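Local coordinates for protein L-lysine 6-oxidase (Marinomonas mediterranea, PDB 3WEU) that oxidises the epsilon-amino group of free L-lysine with a cysteine tryptophylquinone cofactor, releasing the hydrogen peroxide that makes it antibacterial, at residues A[94-99]-A[112-117]; A[136-141]-A[481-486]; A[461-464]-A[468-471]; A[487-492]-A[498-503]. One frame throughout, in Å; residues are numbered along the deposited sequence. Where two conformers were deposited one is given.

Contact 1 of 4, residues A[94-99]-A[112-117]; sequences AAWYEF and NSYSAR. With SO4 (sulfate ion), chain C.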
loop_
_atom_site.group_PDB
_atom_site.type_symbol
_atom_site.label_atom_id
_atom_site.label_comp_id
_atom_site.label_asym_id
_atom_site.label_seq_id
_atom_site.Cartn_x
_atom_site.Cartn_y
_atom_site.Cartn_z
ATOM N N ALA A 94 9.130 4.521 22.020
ATOM C CA ALA A 94 7.708 4.425 21.641
ATOM C C ALA A 94 6.806 5.386 22.467
ATOM O O ALA A 94 5.709 5.701 22.059
ATOM C CB ALA A 94 7.193 3.001 21.705
ATOM N N ALA A 95 7.306 5.833 23.581
ATOM C CA ALA A 95 6.622 6.725 24.488
ATOM C C ALA A 95 6.983 8.191 24.295
ATOM O O ALA A 95 6.356 9.048 24.913
ATOM C CB ALA A 95 6.983 6.311 25.894
ATOM N N TRP A 96 7.968 8.501 23.429
ATOM C CA TRP A 96 8.389 9.864 23.256
ATOM C C TRP A 96 7.676 10.575 22.104
ATOM O O TRP A 96 6.752 10.055 21.437
ATOM C CB TRP A 96 9.932 9.949 23.160
ATOM C CG TRP A 96 10.508 11.364 23.573
ATOM C CD1 TRP A 96 11.251 12.204 22.806
ATOM C CD2 TRP A 96 10.312 12.031 24.819
ATOM N NE1 TRP A 96 11.562 13.320 23.479
ATOM C CE2 TRP A 96 10.967 13.266 24.721
ATOM C CE3 TRP A 96 9.605 11.717 26.000
ATOM C CZ2 TRP A 96 10.975 14.184 25.753
ATOM C CZ3 TRP A 96 9.576 12.639 27.017
ATOM C CH2 TRP A 96 10.289 13.852 26.906
ATOM N N TYR A 97 8.111 11.802 21.891
ATOM C CA TYR A 97 7.642 12.608 20.774
ATOM C C TYR A 97 8.178 12.148 19.438
ATOM O O TYR A 97 9.275 11.616 19.340
ATOM C CB TYR A 97 8.102 14.049 20.964
ATOM C CG TYR A 97 7.553 14.716 22.181
ATOM C CD1 TYR A 97 6.263 15.294 22.138
ATOM C CD2 TYR A 97 8.288 14.868 23.315
ATOM C CE1 TYR A 97 5.727 15.947 23.224
ATOM C CE2 TYR A 97 7.732 15.533 24.426
ATOM C CZ TYR A 97 6.440 16.050 24.334
ATOM O OH TYR A 97 5.869 16.711 25.296
ATOM N N GLU A 98 7.419 12.412 18.397
ATOM C CA GLU A 98 7.882 12.243 17.036
ATOM C C GLU A 98 9.125 13.170 16.818
ATOM O O GLU A 98 9.153 14.295 17.348
ATOM C CB GLU A 98 6.748 12.638 16.069
ATOM C CG GLU A 98 5.648 11.590 15.938
ATOM C CD GLU A 98 4.694 11.850 14.762
ATOM O OE1 GLU A 98 4.787 12.901 14.068
ATOM O OE2 GLU A 98 3.846 10.953 14.515
ATOM N N PHE A 99 10.113 12.706 16.047
ATOM C CA PHE A 99 11.258 13.535 15.778
ATOM C C PHE A 99 10.938 14.571 14.686
ATOM O O PHE A 99 10.524 14.258 13.583
ATOM C CB PHE A 99 12.506 12.713 15.394
ATOM C CG PHE A 99 13.752 13.588 15.309
ATOM C CD1 PHE A 99 14.359 14.058 16.464
ATOM C CD2 PHE A 99 14.237 13.983 14.078
ATOM C CE1 PHE A 99 15.449 14.882 16.406
ATOM C CE2 PHE A 99 15.326 14.834 14.032
ATOM C CZ PHE A 99 15.930 15.250 15.179
ATOM N N ASN A 112 10.839 27.060 21.936
ATOM C CA ASN A 112 11.081 25.920 21.076
ATOM C C ASN A 112 10.852 24.620 21.815
ATOM O O ASN A 112 11.219 23.557 21.314
ATOM C CB ASN A 112 12.565 26.000 20.550
ATOM C CG ASN A 112 12.845 25.029 19.420
ATOM O OD1 ASN A 112 12.077 24.967 18.434
ATOM N ND2 ASN A 112 13.963 24.274 19.531
ATOM N N SER A 113 10.159 24.648 22.980
ATOM C CA SER A 113 9.793 23.417 23.709
ATOM C C SER A 113 8.910 22.578 22.879
ATOM O O SER A 113 8.197 23.064 21.989
ATOM C CB SER A 113 9.082 23.721 25.041
ATOM O OG SER A 113 7.736 24.112 24.785
ATOM N N TYR A 114 8.861 21.291 23.185
ATOM C CA TYR A 114 7.991 20.395 22.428
ATOM C C TYR A 114 6.522 20.893 22.494
ATOM O O TYR A 114 5.793 20.890 21.486
ATOM C CB TYR A 114 8.007 18.990 22.982
ATOM C CG TYR A 114 9.246 18.170 22.732
ATOM C CD1 TYR A 114 9.442 17.589 21.511
ATOM C CD2 TYR A 114 10.197 17.983 23.740
ATOM C CE1 TYR A 114 10.571 16.818 21.267
ATOM C CE2 TYR A 114 11.333 17.195 23.515
ATOM C CZ TYR A 114 11.520 16.649 22.283
ATOM O OH TYR A 114 12.582 15.816 21.950
ATOM N N SER A 115 6.081 21.299 23.693
ATOM C CA SER A 115 4.678 21.879 23.796
ATOM C C SER A 115 4.491 23.130 23.002
ATOM O O SER A 115 3.554 23.267 22.288
ATOM C CB SER A 115 4.345 22.267 25.223
ATOM O OG SER A 115 4.230 21.042 25.900
ATOM N N ALA A 116 5.366 24.081 23.141
ATOM C CA ALA A 116 5.217 25.254 22.321
ATOM C C ALA A 116 5.189 24.986 20.842
ATOM O O ALA A 116 4.596 25.767 20.108
ATOM C CB ALA A 116 6.273 26.276 22.657
ATOM N N ARG A 117 5.873 23.940 20.362
ATOM C CA ARG A 117 5.948 23.656 18.952
ATOM C C ARG A 117 4.886 22.704 18.492
ATOM O O ARG A 117 4.850 22.328 17.319
ATOM C CB ARG A 117 7.349 23.085 18.601
ATOM C CG ARG A 117 8.502 24.040 18.841
ATOM C CD ARG A 117 8.283 25.369 18.204
ATOM N NE ARG A 117 9.499 25.996 17.788
ATOM C CZ ARG A 117 9.519 27.126 17.102
ATOM N NH1 ARG A 117 8.410 27.808 17.003
ATOM N NH2 ARG A 117 10.652 27.620 16.627
HETATM S S SO4 C . 8.799 9.538 14.310
HETATM O O1 SO4 C . 7.760 10.550 13.892
HETATM O O2 SO4 C . 8.029 8.573 15.204
HETATM O O3 SO4 C . 9.291 8.766 13.112
HETATM O O4 SO4 C . 10.040 10.147 14.965
HETATM O O HOH W 1 4.083 18.527 25.039
#
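The Tyr114 ring carries Tyr97 over one of its faces, with CD2 of Tyr97 above the ring centre, while the indole of Trp96 brings its N-H edge to the Tyr114 hydroxyl. Tyr97 CD2 also lies over one face of the Trp96 ring, toward its rim, and Trp96 NE1 sits in plane at the edge of the Tyr97 ring. Tyr97 and Tyr114 form an offset stack, their centroids 4.0 Å apart and their planes only 7° from parallel; Tyr114 CB adds a CH-pi contact over the Tyr97 face. Trp96 stands nearly upright to this pair: its five-membered ring and Tyr114 make an offset edge-to-face pair, planes at 87°. A chi1 of -156° swings the indole to the carbonyl side of Trp96, where NE1 donates to Tyr114 OH at 3.1 Å, the oxygen lying close to the indole plane. That bond and the stack probably limit the rotation of the Tyr114 ring, with Arg504 NE adding a weak bond to the same OH. A water links Tyr97 OH, 2.6 Å away, to Ser115 OG. With Trp121 stacked on Tyr97, the whole is an aromatic cluster that ties together two parts of the long loop between strand 80-91 and helix 129-134.

Contact 2 of 4, residues A[136-141]-A[481-486]; sequences IIDLGP and NGLTPE
Ile136 and Asp138 reach from the entry to strand 137-145, part of the large mixed sheet of the N-terminal region, to Leu483 and Pro485 in the loop that follows helix 475-481. At Ile136 the packing is apolar, at ordinary van der Waals distance, and the looser part of the contact. Its CG1 branch is extended (chi2 179°), which carries CD1 to 3.9 Å from Leu483 CB and 4.1 Å from Pro485 CB, so that one methyl fits against both residues, while CG2 meets Leu483 CD1 at 3.9 Å. Ala90 of strand 80-91 and Phe478 also touch Leu483, and Arg132 and Gln133 of helix 129-134 touch Pro485. The Asp138 side is polar, bridged by water and more closely packed. No direct hydrogen bond joins the two segments; instead a water donates to Asp138 OD2 and accepts from Leu483 N, at 2.7 Å from that OD2 and 2.9 Å from that N. The buried carboxylate is well supplied with partners: Tyr162 OH also bonds OD2, and His88 NE2 bonds OD1. OD1 closes an Asx turn as well, accepting from Gly140 N at 3.0 Å from above the carboxylate plane. Tightest of all, Asp138 OD2 lies 3.3 Å from both CG and CD1 of Leu483.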
loop_
_atom_site.group_PDB
_atom_site.type_symbol
_atom_site.label_atom_id
_atom_site.label_comp_id
_atom_site.label_asym_id
_atom_site.label_seq_id
_atom_site.Cartn_x
_atom_site.Cartn_y
_atom_site.Cartn_z
ATOM N N ILE A 136 7.004 1.906 26.964
ATOM C CA ILE A 136 8.394 1.876 27.277
ATOM C C ILE A 136 8.781 0.412 27.331
ATOM O O ILE A 136 8.009 -0.443 27.805
ATOM C CB ILE A 136 8.679 2.474 28.666
ATOM C CG1 ILE A 136 8.185 3.911 28.714
ATOM C CG2 ILE A 136 10.156 2.417 29.076
ATOM C CD1 ILE A 136 8.391 4.598 30.009
ATOM N N ILE A 137 9.990 0.100 26.855
ATOM C CA ILE A 137 10.547 -1.206 27.098
ATOM C C ILE A 137 11.437 -1.070 28.295
ATOM O O ILE A 137 12.509 -0.427 28.233
ATOM C CB ILE A 137 11.353 -1.793 25.930
ATOM C CG1 ILE A 137 10.546 -1.831 24.648
ATOM C CG2 ILE A 137 11.801 -3.234 26.263
ATOM C CD1 ILE A 137 11.281 -2.445 23.451
ATOM N N ASP A 138 10.998 -1.677 29.413
ATOM C CA ASP A 138 11.630 -1.585 30.677
ATOM C C ASP A 138 11.445 -2.916 31.454
ATOM O O ASP A 138 10.316 -3.295 31.867
ATOM C CB ASP A 138 11.012 -0.434 31.455
ATOM C CG ASP A 138 11.576 -0.281 32.853
ATOM O OD1 ASP A 138 12.613 -0.898 33.202
ATOM O OD2 ASP A 138 11.011 0.534 33.633
ATOM N N LEU A 139 12.546 -3.621 31.637
ATOM C CA LEU A 139 12.538 -4.960 32.208
ATOM C C LEU A 139 13.160 -4.902 33.554
ATOM O O LEU A 139 13.414 -5.923 34.167
ATOM C CB LEU A 139 13.290 -5.906 31.305
ATOM C CG LEU A 139 12.805 -5.988 29.860
ATOM C CD1 LEU A 139 13.593 -7.062 29.117
ATOM C CD2 LEU A 139 11.303 -6.249 29.698
ATOM N N GLY A 140 13.364 -3.681 34.049
ATOM C CA GLY A 140 14.012 -3.472 35.337
ATOM C C GLY A 140 15.515 -3.606 35.239
ATOM O O GLY A 140 16.008 -3.986 34.162
ATOM N N PRO A 141 16.210 -3.320 36.346
ATOM C CA PRO A 141 17.592 -3.405 36.610
ATOM C C PRO A 141 17.959 -4.864 36.725
ATOM O O PRO A 141 17.071 -5.727 36.914
ATOM C CB PRO A 141 17.773 -2.639 37.911
ATOM C CG PRO A 141 16.489 -2.806 38.642
ATOM C CD PRO A 141 15.480 -2.804 37.538
ATOM N N ASN A 481 7.712 2.693 41.125
ATOM C CA ASN A 481 6.998 3.604 40.216
ATOM C C ASN A 481 7.174 3.389 38.743
ATOM O O ASN A 481 6.406 3.859 37.908
ATOM C CB ASN A 481 7.502 4.994 40.580
ATOM C CG ASN A 481 7.199 5.332 42.026
ATOM O OD1 ASN A 481 8.064 5.450 42.891
ATOM N ND2 ASN A 481 5.949 5.471 42.280
ATOM N N GLY A 482 8.210 2.655 38.384
ATOM C CA GLY A 482 8.560 2.536 36.977
ATOM C C GLY A 482 9.077 3.880 36.487
ATOM O O GLY A 482 9.405 4.804 37.288
ATOM N N LEU A 483 9.199 3.965 35.159
ATOM C CA LEU A 483 9.808 5.099 34.537
ATOM C C LEU A 483 8.767 6.122 34.172
ATOM O O LEU A 483 7.598 5.785 34.076
ATOM C CB LEU A 483 10.558 4.664 33.256
ATOM C CG LEU A 483 11.775 3.790 33.560
ATOM C CD1 LEU A 483 12.312 3.232 32.238
ATOM C CD2 LEU A 483 12.891 4.500 34.329
ATOM N N THR A 484 9.187 7.367 33.918
ATOM C CA THR A 484 8.186 8.463 33.727
ATOM C C THR A 484 8.079 8.772 32.234
ATOM O O THR A 484 9.003 9.319 31.659
ATOM C CB THR A 484 8.599 9.679 34.503
ATOM O OG1 THR A 484 9.196 9.314 35.763
ATOM C CG2 THR A 484 7.414 10.709 34.660
ATOM N N PRO A 485 7.000 8.351 31.571
ATOM C CA PRO A 485 7.034 8.422 30.090
ATOM C C PRO A 485 7.118 9.841 29.488
ATOM O O PRO A 485 7.833 10.097 28.494
ATOM C CB PRO A 485 5.727 7.698 29.678
ATOM C CG PRO A 485 4.858 7.719 30.918
ATOM C CD PRO A 485 5.844 7.549 32.047
ATOM N N GLU A 486 6.484 10.801 30.137
ATOM C CA GLU A 486 6.368 12.124 29.549
ATOM C C GLU A 486 7.439 13.072 30.049
ATOM O O GLU A 486 7.524 14.181 29.572
ATOM C CB GLU A 486 4.934 12.696 29.749
ATOM C CG GLU A 486 4.439 12.794 31.137
ATOM C CD GLU A 486 3.886 11.441 31.615
ATOM O OE1 GLU A 486 2.687 11.021 31.307
ATOM O OE2 GLU A 486 4.697 10.804 32.295
HETATM O O HOH W 2 8.636 1.838 33.199
#

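Contact 3 of 4, residues A[461-464]-A[468-471]; sequences VIYK and QIKH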
loop_
_atom_site.group_PDB
_atom_site.type_symbol
_atom_site.label_atom_id
_atom_site.label_comp_id
_atom_site.label_asym_id
_atom_site.label_seq_id
_atom_site.Cartn_x
_atom_site.Cartn_y
_atom_site.Cartn_z
ATOM N N VAL A 461 22.161 20.810 31.213
ATOM C CA VAL A 461 21.318 20.425 32.371
ATOM C C VAL A 461 21.170 18.915 32.596
ATOM O O VAL A 461 20.717 18.489 33.658
ATOM C CB VAL A 461 19.942 21.077 32.342
ATOM C CG1 VAL A 461 20.027 22.598 32.112
ATOM C CG2 VAL A 461 19.045 20.387 31.356
ATOM N N ILE A 462 21.546 18.072 31.618
ATOM C CA ILE A 462 21.537 16.639 31.856
ATOM C C ILE A 462 22.755 16.097 32.526
ATOM O O ILE A 462 22.800 14.912 32.831
ATOM C CB ILE A 462 21.273 15.838 30.563
ATOM C CG1 ILE A 462 22.477 15.831 29.631
ATOM C CG2 ILE A 462 20.057 16.364 29.852
ATOM C CD1 ILE A 462 22.424 14.744 28.599
ATOM N N TYR A 463 23.756 16.926 32.753
ATOM C CA TYR A 463 25.010 16.538 33.348
ATOM C C TYR A 463 25.167 17.028 34.739
ATOM O O TYR A 463 24.806 18.146 35.037
ATOM C CB TYR A 463 26.200 17.140 32.612
ATOM C CG TYR A 463 26.352 16.726 31.119
ATOM C CD1 TYR A 463 25.755 17.445 30.127
ATOM C CD2 TYR A 463 27.106 15.625 30.745
ATOM C CE1 TYR A 463 25.823 17.058 28.791
ATOM C CE2 TYR A 463 27.220 15.234 29.430
ATOM C CZ TYR A 463 26.579 15.949 28.445
ATOM O OH TYR A 463 26.751 15.535 27.156
ATOM N N LYS A 464 25.809 16.244 35.581
ATOM C CA LYS A 464 26.218 16.768 36.882
ATOM C C LYS A 464 27.603 17.353 36.852
ATOM O O LYS A 464 27.945 18.139 37.724
ATOM C CB LYS A 464 26.066 15.685 37.978
ATOM C CG LYS A 464 26.561 14.307 37.594
ATOM C CD LYS A 464 26.228 13.330 38.721
ATOM C CE LYS A 464 26.762 11.948 38.448
ATOM N NZ LYS A 464 28.261 11.945 38.560
ATOM N N GLN A 468 29.692 13.611 32.726
ATOM C CA GLN A 468 28.947 12.786 33.694
ATOM C C GLN A 468 27.482 13.044 33.710
ATOM O O GLN A 468 27.072 14.147 34.080
ATOM C CB GLN A 468 29.440 13.121 35.065
ATOM C CG GLN A 468 30.776 12.607 35.449
ATOM C CD GLN A 468 31.005 12.906 36.947
ATOM O OE1 GLN A 468 30.039 13.219 37.737
ATOM N NE2 GLN A 468 32.255 12.851 37.335
ATOM N N ILE A 469 26.712 12.039 33.340
ATOM C CA ILE A 469 25.268 12.148 33.258
ATOM C C ILE A 469 24.683 12.205 34.676
ATOM O O ILE A 469 24.995 11.357 35.503
ATOM C CB ILE A 469 24.661 10.971 32.518
ATOM C CG1 ILE A 469 25.195 10.926 31.072
ATOM C CG2 ILE A 469 23.132 11.022 32.572
ATOM C CD1 ILE A 469 24.908 12.173 30.212
ATOM N N LYS A 470 23.868 13.214 34.925
ATOM C CA LYS A 470 23.130 13.312 36.184
ATOM C C LYS A 470 22.022 12.336 36.224
ATOM O O LYS A 470 21.229 12.232 35.292
ATOM C CB LYS A 470 22.529 14.743 36.247
ATOM C CG LYS A 470 21.852 15.064 37.598
ATOM C CD LYS A 470 21.147 16.413 37.507
ATOM C CE LYS A 470 22.042 17.608 37.769
ATOM N NZ LYS A 470 21.631 18.793 36.948
ATOM N N HIS A 471 21.908 11.597 37.317
ATOM C CA HIS A 471 20.898 10.633 37.479
ATOM C C HIS A 471 19.683 11.255 38.211
ATOM O O HIS A 471 19.851 11.986 39.184
ATOM C CB HIS A 471 21.406 9.512 38.391
ATOM C CG HIS A 471 22.417 8.624 37.760
ATOM N ND1 HIS A 471 22.442 7.262 37.985
ATOM C CD2 HIS A 471 23.500 8.900 36.984
ATOM C CE1 HIS A 471 23.459 6.719 37.340
ATOM N NE2 HIS A 471 24.121 7.691 36.718
HETATM O O HOH W 3 23.823 20.717 35.223
#
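Lys464 and Lys470 each donate a backbone N-H to the facing segment, and these two bonds frame a tight reversal of the chain. Lys464 N reaches Gln468 O at 2.9 Å, and Lys470 N reaches Ile462 O at 2.9 Å. Between them Tyr463 and Ile469 form an antiparallel non-hydrogen-bonded pair, in which Tyr463 CA lies 3.2 Å from Gln468 O, a CA-H...O contact that gives this carbonyl a second neighbour. The main partner of the Lys470 ammonium is Glu493 O. Two bends beyond CD, at chi3 (-85°) and chi4, also turn NZ back to a weak bond with Val461 O. A water donates to Tyr463 O at 2.8 Å and accepts only weakly from Lys470 NZ. On the exposed side, one of two deposited conformers of Lys464 directs NZ to Gln468 OE1, but the very short separation makes the detail of this bond doubtful. On the apolar side Ile462 CD1 and Ile469 CD1 meet at 3.9 Å, the two side chains lying alongside and pointing the same way, and Tyr463 CE2 is 3.9 Å from that same Ile469 CD1; Tyr463 OH is taken up by Leu457 O. The chemistry implies a hairpin-like turn held chiefly by backbone bonds, in which the Lys470 ammonium is probably stabilised by backbone carbonyls, chiefly Glu493 O, with only weak help from Val461 O and the water.

Contact 4 of 4, residues A[487-492]-A[498-503]; sequences RDECEE and PGDLTK
Glu489 and Lys503 meet in a salt bridge at the core of a buried four-residue network, set beside the N-terminus of helix 489-492. Lys503 NZ comes to Glu489 OE1 at 2.7 Å and uses the syn lone pair of that oxygen. The lysine chain is extended beyond CG, and the glutamate is bent at chi2 (-71°), which turns its carboxylate to face the ammonium. The same NZ binds Asp500 OD1 at 3.0 Å, approaching from well above the carboxylate plane. Two acidic groups are thus stacked, planes 23° apart, with Glu489 OE1 only 3.5 Å from Asp500 OD2. Further salt bridges reach these carboxylates directly, from Lys92 to Asp500 OD1 and from Arg504 to Glu489 OE2; Lys503, with Lys92 and Arg504, probably offsets the repulsion. Arg487 adds a long salt bridge, NH1 to Asp500 OD2 at 3.9 Å, its guanidinium nearly coplanar with the carboxylate and offering its edge.

A second shell holds these groups in place. One water bridges Arg487 O, Arg487 NH1 and Asp500 OD2, and another joins Glu489 OE2 to Asp500 O. Thr494 and Gly495 hold Arg487 NH2. Trp96 lies against the Lys503 ammonium in a cation-pi contact. Farther out, Asp488 is the N-cap of the helix: its OD1, which Arg504 also binds, accepts from Cys490 N at 2.8 Å, that donor standing above the carboxylate plane.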
loop_
_atom_site.group_PDB
_atom_site.type_symbol
_atom_site.label_atom_id
_atom_site.label_comp_id
_atom_site.label_asym_id
_atom_site.label_seq_id
_atom_site.Cartn_x
_atom_site.Cartn_y
_atom_site.Cartn_z
ATOM N N ARG A 487 8.300 12.646 30.968
ATOM C CA ARG A 487 9.257 13.533 31.602
ATOM C C ARG A 487 10.411 13.883 30.642
ATOM O O ARG A 487 11.113 12.979 30.159
ATOM C CB ARG A 487 9.859 12.906 32.858
ATOM C CG ARG A 487 10.908 13.731 33.541
ATOM C CD ARG A 487 11.395 13.125 34.842
ATOM N NE ARG A 487 12.401 13.927 35.517
ATOM C CZ ARG A 487 13.688 13.918 35.176
ATOM N NH1 ARG A 487 14.069 13.134 34.148
ATOM N NH2 ARG A 487 14.572 14.667 35.807
ATOM N N ASP A 488 10.603 15.171 30.406
ATOM C CA ASP A 488 11.779 15.662 29.698
ATOM C C ASP A 488 12.855 16.071 30.687
ATOM O O ASP A 488 12.773 17.066 31.380
ATOM C CB ASP A 488 11.411 16.829 28.819
ATOM C CG ASP A 488 12.563 17.250 27.891
ATOM O OD1 ASP A 488 13.686 16.716 28.051
ATOM O OD2 ASP A 488 12.336 18.081 27.012
ATOM N N GLU A 489 13.914 15.266 30.758
ATOM C CA GLU A 489 15.049 15.593 31.548
ATOM C C GLU A 489 15.683 16.915 31.245
ATOM O O GLU A 489 16.320 17.539 32.119
ATOM C CB GLU A 489 16.081 14.489 31.378
ATOM C CG GLU A 489 16.762 14.420 29.982
ATOM C CD GLU A 489 15.880 13.924 28.835
ATOM O OE1 GLU A 489 14.699 13.452 28.989
ATOM O OE2 GLU A 489 16.419 13.952 27.688
ATOM N N CYS A 490 15.583 17.368 29.985
ATOM C CA CYS A 490 16.062 18.737 29.684
ATOM C C CYS A 490 15.203 19.873 30.242
ATOM O O CYS A 490 15.718 20.950 30.474
ATOM C CB CYS A 490 16.170 18.940 28.189
ATOM S SG CYS A 490 17.436 17.802 27.488
ATOM N N GLU A 491 13.922 19.630 30.380
ATOM C CA GLU A 491 13.000 20.583 31.009
ATOM C C GLU A 491 13.131 20.570 32.534
ATOM O O GLU A 491 13.291 21.625 33.155
ATOM C CB GLU A 491 11.558 20.272 30.607
ATOM C CG GLU A 491 10.582 21.190 31.304
ATOM C CD GLU A 491 9.193 21.015 30.785
ATOM O OE1 GLU A 491 8.963 20.078 30.019
ATOM O OE2 GLU A 491 8.326 21.818 31.145
ATOM N N GLU A 492 13.125 19.412 33.158
ATOM C CA GLU A 492 13.211 19.381 34.660
ATOM C C GLU A 492 14.529 19.646 35.231
ATOM O O GLU A 492 14.585 20.110 36.351
ATOM C CB GLU A 492 12.768 18.028 35.211
ATOM C CG GLU A 492 11.453 17.576 34.643
ATOM C CD GLU A 492 10.351 18.629 34.788
ATOM O OE1 GLU A 492 10.360 19.415 35.740
ATOM O OE2 GLU A 492 9.487 18.691 33.904
ATOM N N PRO A 498 16.627 6.067 32.867
ATOM C CA PRO A 498 16.848 5.047 31.854
ATOM C C PRO A 498 15.939 5.257 30.620
ATOM O O PRO A 498 14.731 5.516 30.711
ATOM C CB PRO A 498 16.539 3.748 32.565
ATOM C CG PRO A 498 16.834 4.008 33.977
ATOM C CD PRO A 498 16.636 5.495 34.218
ATOM N N GLY A 499 16.553 5.171 29.439
ATOM C CA GLY A 499 15.866 5.425 28.209
ATOM C C GLY A 499 15.972 6.867 27.735
ATOM O O GLY A 499 15.692 7.133 26.547
ATOM N N ASP A 500 16.476 7.766 28.551
ATOM C CA ASP A 500 16.443 9.165 28.176
ATOM C C ASP A 500 17.407 9.559 27.054
ATOM O O ASP A 500 17.097 10.442 26.234
ATOM C CB ASP A 500 16.585 10.075 29.389
ATOM C CG ASP A 500 15.269 10.219 30.176
ATOM O OD1 ASP A 500 14.234 9.702 29.726
ATOM O OD2 ASP A 500 15.385 10.833 31.244
ATOM N N LEU A 501 18.591 8.949 27.025
ATOM C CA LEU A 501 19.594 9.336 26.028
ATOM C C LEU A 501 19.282 8.850 24.620
ATOM O O LEU A 501 19.766 9.450 23.655
ATOM C CB LEU A 501 21.010 8.947 26.452
ATOM C CG LEU A 501 21.706 9.974 27.329
ATOM C CD1 LEU A 501 20.940 10.349 28.513
ATOM C CD2 LEU A 501 23.086 9.505 27.734
ATOM N N THR A 502 18.444 7.818 24.461
ATOM C CA THR A 502 18.147 7.290 23.119
ATOM C C THR A 502 16.707 7.495 22.672
ATOM O O THR A 502 16.329 7.169 21.561
ATOM C CB THR A 502 18.513 5.795 22.992
ATOM O OG1 THR A 502 17.791 5.002 23.957
ATOM C CG2 THR A 502 20.091 5.625 23.165
ATOM N N LYS A 503 15.853 8.038 23.518
ATOM C CA LYS A 503 14.437 7.975 23.189
ATOM C C LYS A 503 14.038 8.819 22.013
ATOM O O LYS A 503 13.019 8.526 21.354
ATOM C CB LYS A 503 13.592 8.373 24.397
ATOM C CG LYS A 503 13.763 9.791 24.826
ATOM C CD LYS A 503 13.203 10.014 26.216
ATOM C CE LYS A 503 13.522 11.420 26.737
ATOM N NZ LYS A 503 12.782 11.741 28.017
HETATM O O HOH W 4 12.875 11.556 32.138
HETATM O O HOH W 5 18.712 12.862 26.870
#

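Overall arrangement
Contact 4 lies between the other three and touches each of them, its centre about 11 Å from those of contacts 1 and 3 and about 12 Å from that of contact 2. Trp96 of contact 1 joins two neighbours: its CH2 is 3.6 Å from Asp488 CA of contact 4, and its CZ3 is 3.4 Å from Pro485 O of contact 2. Leu483 CD1 of contact 2 meets Pro498 O of contact 4 at 3.7 Å, and Ile462 CG2 of contact 3 meets Cys490 SG at 3.8 Å. Contact 2 and the Trp96 touches join the region 461-503 to the N-terminal part; contacts 3 and 4 are internal to that region. The quinone cofactor is made from Cys516 and Trp581, which belong to none of the four.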